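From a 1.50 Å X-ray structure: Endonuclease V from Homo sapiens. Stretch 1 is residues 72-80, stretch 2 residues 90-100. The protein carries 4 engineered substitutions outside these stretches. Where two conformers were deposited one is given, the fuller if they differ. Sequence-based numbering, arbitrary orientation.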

# COMPACT_ATOMS: atom_id res chain seq x y z
N GLU A 72 -17.07 -2.93 -2.26
CA GLU A 72 -16.04 -3.81 -2.79
C GLU A 72 -16.22 -3.96 -4.29
O GLU A 72 -17.35 -4.08 -4.78
CB GLU A 72 -16.05 -5.19 -2.12
CG GLU A 72 -17.37 -5.92 -2.21
CD GLU A 72 -17.36 -7.21 -1.41
OE1 GLU A 72 -16.78 -7.23 -0.30
OE2 GLU A 72 -17.94 -8.21 -1.89
N GLU A 73 -15.11 -3.93 -5.02
CA GLU A 73 -15.15 -4.18 -6.45
C GLU A 73 -13.88 -4.89 -6.86
O GLU A 73 -12.78 -4.49 -6.46
CB GLU A 73 -15.32 -2.87 -7.23
CG GLU A 73 -15.41 -3.07 -8.77
CD GLU A 73 -16.66 -3.79 -9.23
OE1 GLU A 73 -17.67 -3.82 -8.49
OE2 GLU A 73 -16.65 -4.33 -10.36
N SER A 74 -14.02 -5.96 -7.66
CA SER A 74 -12.88 -6.72 -8.15
C SER A 74 -13.05 -6.89 -9.65
O SER A 74 -14.17 -7.06 -10.14
CB SER A 74 -12.85 -8.12 -7.54
OG SER A 74 -12.63 -8.05 -6.14
N ARG A 75 -11.94 -6.83 -10.39
CA ARG A 75 -12.00 -7.01 -11.83
C ARG A 75 -10.79 -7.80 -12.30
O ARG A 75 -9.66 -7.50 -11.90
CB ARG A 75 -12.02 -5.65 -12.54
CG ARG A 75 -13.28 -4.86 -12.28
CD ARG A 75 -13.89 -4.37 -13.57
NE ARG A 75 -13.78 -2.92 -13.67
CZ ARG A 75 -14.60 -2.07 -13.07
NH1 ARG A 75 -15.59 -2.54 -12.32
NH2 ARG A 75 -14.44 -0.77 -13.21
N MET A 76 -11.02 -8.79 -13.16
CA MET A 76 -9.91 -9.45 -13.83
C MET A 76 -9.32 -8.51 -14.88
O MET A 76 -10.06 -7.84 -15.61
CB MET A 76 -10.37 -10.73 -14.54
CG MET A 76 -11.01 -11.81 -13.68
SD MET A 76 -9.92 -12.40 -12.35
CE MET A 76 -8.62 -13.17 -13.31
N VAL A 77 -7.99 -8.48 -14.94
CA VAL A 77 -7.26 -7.56 -15.81
C VAL A 77 -6.06 -8.29 -16.38
O VAL A 77 -5.62 -9.32 -15.87
CB VAL A 77 -6.80 -6.30 -15.05
CG1 VAL A 77 -8.00 -5.52 -14.49
CG2 VAL A 77 -5.85 -6.67 -13.93
N SER A 78 -5.52 -7.75 -17.47
CA SER A 78 -4.31 -8.28 -18.10
C SER A 78 -3.20 -7.25 -17.96
O SER A 78 -3.31 -6.15 -18.51
CB SER A 78 -4.56 -8.58 -19.58
OG SER A 78 -5.49 -9.64 -19.74
N LEU A 79 -2.14 -7.61 -17.24
CA LEU A 79 -1.01 -6.71 -16.97
C LEU A 79 -0.00 -6.89 -18.10
O LEU A 79 0.91 -7.71 -18.02
CB LEU A 79 -0.37 -7.03 -15.62
CG LEU A 79 -1.27 -7.10 -14.38
CD1 LEU A 79 -0.44 -6.98 -13.11
CD2 LEU A 79 -2.32 -6.03 -14.40
N THR A 80 -0.17 -6.10 -19.16
CA THR A 80 0.63 -6.29 -20.35
C THR A 80 1.91 -5.47 -20.36
O THR A 80 2.79 -5.73 -21.20
CB THR A 80 -0.22 -6.01 -21.60
OG1 THR A 80 -0.85 -4.73 -21.46
CG2 THR A 80 -1.29 -7.08 -21.76
N PHE A 90 3.94 0.65 -12.83
CA PHE A 90 3.46 0.85 -14.19
C PHE A 90 2.57 -0.28 -14.65
O PHE A 90 1.77 -0.09 -15.58
CB PHE A 90 4.64 1.07 -15.14
CG PHE A 90 5.30 2.40 -14.96
CD1 PHE A 90 4.84 3.51 -15.64
CD2 PHE A 90 6.38 2.54 -14.10
CE1 PHE A 90 5.44 4.75 -15.46
CE2 PHE A 90 6.98 3.77 -13.91
CZ PHE A 90 6.52 4.88 -14.59
N ARG A 91 2.67 -1.46 -14.04
CA ARG A 91 1.78 -2.56 -14.38
C ARG A 91 0.44 -2.47 -13.66
O ARG A 91 -0.59 -2.84 -14.23
CB ARG A 91 2.44 -3.90 -14.04
CG ARG A 91 3.92 -3.95 -14.38
CD ARG A 91 4.26 -5.23 -15.10
NE ARG A 91 3.95 -6.42 -14.33
CZ ARG A 91 3.62 -7.58 -14.87
NH1 ARG A 91 3.54 -7.71 -16.19
NH2 ARG A 91 3.36 -8.62 -14.10
N GLU A 92 0.44 -1.99 -12.41
CA GLU A 92 -0.70 -2.10 -11.51
C GLU A 92 -1.52 -0.83 -11.38
O GLU A 92 -2.76 -0.89 -11.31
CB GLU A 92 -0.22 -2.49 -10.10
CG GLU A 92 0.37 -3.88 -10.00
CD GLU A 92 0.69 -4.25 -8.57
OE1 GLU A 92 0.35 -3.46 -7.66
OE2 GLU A 92 1.27 -5.34 -8.34
N VAL A 93 -0.86 0.33 -11.32
CA VAL A 93 -1.59 1.59 -11.07
C VAL A 93 -2.71 1.85 -12.07
O VAL A 93 -3.79 2.32 -11.64
CB VAL A 93 -0.62 2.76 -10.89
CG1 VAL A 93 -1.36 4.08 -10.93
CG2 VAL A 93 0.13 2.64 -9.57
N PRO A 94 -2.57 1.61 -13.38
CA PRO A 94 -3.68 1.90 -14.29
C PRO A 94 -4.99 1.27 -13.85
O PRO A 94 -6.05 1.91 -13.93
CB PRO A 94 -3.21 1.32 -15.63
CG PRO A 94 -1.74 1.41 -15.56
CD PRO A 94 -1.39 1.11 -14.13
N PHE A 95 -4.94 0.03 -13.38
CA PHE A 95 -6.17 -0.67 -13.03
C PHE A 95 -6.72 -0.21 -11.69
O PHE A 95 -7.94 -0.07 -11.53
CB PHE A 95 -5.93 -2.18 -13.06
CG PHE A 95 -5.39 -2.64 -14.36
CD1 PHE A 95 -6.21 -2.72 -15.46
CD2 PHE A 95 -4.04 -2.91 -14.51
CE1 PHE A 95 -5.72 -3.12 -16.69
CE2 PHE A 95 -3.54 -3.30 -15.74
CZ PHE A 95 -4.38 -3.41 -16.83
N LEU A 96 -5.84 0.02 -10.72
CA LEU A 96 -6.32 0.52 -9.44
C LEU A 96 -6.90 1.92 -9.59
O LEU A 96 -7.93 2.24 -8.99
CB LEU A 96 -5.17 0.51 -8.44
CG LEU A 96 -4.62 -0.88 -8.13
CD1 LEU A 96 -3.46 -0.76 -7.12
CD2 LEU A 96 -5.72 -1.76 -7.57
N LEU A 97 -6.25 2.76 -10.39
CA LEU A 97 -6.79 4.10 -10.62
C LEU A 97 -8.18 4.03 -11.24
O LEU A 97 -9.07 4.81 -10.87
CB LEU A 97 -5.82 4.91 -11.47
CG LEU A 97 -5.95 6.43 -11.38
CD1 LEU A 97 -4.62 7.06 -11.67
CD2 LEU A 97 -6.97 6.91 -12.37
N GLU A 98 -8.40 3.11 -12.19
CA GLU A 98 -9.71 2.96 -12.81
C GLU A 98 -10.78 2.54 -11.80
O GLU A 98 -11.93 2.99 -11.89
CB GLU A 98 -9.62 1.93 -13.94
CG GLU A 98 -10.86 1.84 -14.79
CD GLU A 98 -11.04 3.06 -15.69
OE1 GLU A 98 -10.05 3.79 -15.92
OE2 GLU A 98 -12.17 3.28 -16.16
N LEU A 99 -10.42 1.67 -10.86
CA LEU A 99 -11.40 1.29 -9.84
C LEU A 99 -11.76 2.47 -8.95
O LEU A 99 -12.93 2.64 -8.59
CB LEU A 99 -10.85 0.14 -8.97
CG LEU A 99 -10.68 -1.20 -9.70
CD1 LEU A 99 -9.97 -2.20 -8.76
CD2 LEU A 99 -12.02 -1.73 -10.14
N VAL A 100 -10.77 3.28 -8.57
CA VAL A 100 -11.05 4.44 -7.73
C VAL A 100 -11.95 5.43 -8.47
O VAL A 100 -12.91 5.97 -7.91
CB VAL A 100 -9.74 5.09 -7.26
CG1 VAL A 100 -10.03 6.38 -6.49
CG2 VAL A 100 -8.97 4.12 -6.39

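A strand, residues 72-78, lies against a helix that runs through all of 90-100, and the two segments run in roughly opposite directions, their axes 146° apart and 9.8 Å at closest approach. The register follows from that reversal: Glu 73 sits across from Leu 99, Val 77 from Phe 95, and Leu 79, just past the strand, from Arg 91, where the CA atoms come within 5.6 Å. The contact therefore tightens toward the start of the helix segment. The strand's alternation sets the pattern on its side. Glu 73, Arg 75, Val 77 and Leu 79 direct their CA-to-CB bonds toward the helix, while Ser 74 and Ser 78 point away and find hydrogen bonds elsewhere in the structure. On the helix, Phe 95 points toward the strand, while Arg 91 and Leu 99, one turn to each side of it in sequence, start sideways and bring their ends nearer.

The apolar packing centers on Phe 95. With chi1 in the m well, its ring lies beside Val 77 and Leu 79, which both approach it from one side, Val 77 over the face and Leu 79 obliquely. Val 77 CB stands 3.8 Å from the centroid of the Phe 95 ring and only 20° off the ring normal, a CH-pi contact, and Val 77 CG1 comes to 3.5 Å from Phe 95 CD1. Val 77 thus presents its CB to the ring face while CG1 reaches Phe 95 CD1. Leu 79 CD2 meets Phe 95 CE2 at 3.3 Å, a close fit, and with 97 Å² covered Leu 79 gives more surface to the contact than any other residue. Even the backbone joins in: Ser 78 O lies 3.4 Å from Phe 95 CZ.

At the far end the contact joins charged side chains to an aliphatic one. Leu 99 CD2 lies 3.9 Å from Glu 73 CG and also 3.9 Å from Arg 75 CZ, resting over one face of the guanidinium. The flat faces of that group are poorly hydrated, so a methyl can cover one while the nitrogens stay free to bond. Within the strand Arg 75 NH1 forms a salt bridge with Glu 73 OE2 at 2.9 Å; the hydrogen bond in it is weak, with an angle of 120°. Two residues on the same side of the strand thus pair their charges and offer carbon to the helix.

Arg 91 repeats the theme from the helix side, with Leu 79 CB over one face of its guanidinium, 4.0 Å from Arg 91 NH1. That NH1 also comes within 3.2 Å of Leu 79 O, but the angle is poor and no hydrogen bond forms.

No hydrogen bond or salt bridge crosses between the stretches, so the 471 Å² they bury comes from packing, apolar around Phe 95 and against charged side chains near its two ends. The helix bonds within itself, as in Leu 99 N to Phe 95 O at 3.1 Å, but is kinked where Pro 94 N and Phe 95 N make no bond to the turn before; the proline nitrogen has no hydrogen to donate, and Phe 95 N has only a weak bond to Glu 92 O at 3.1 Å.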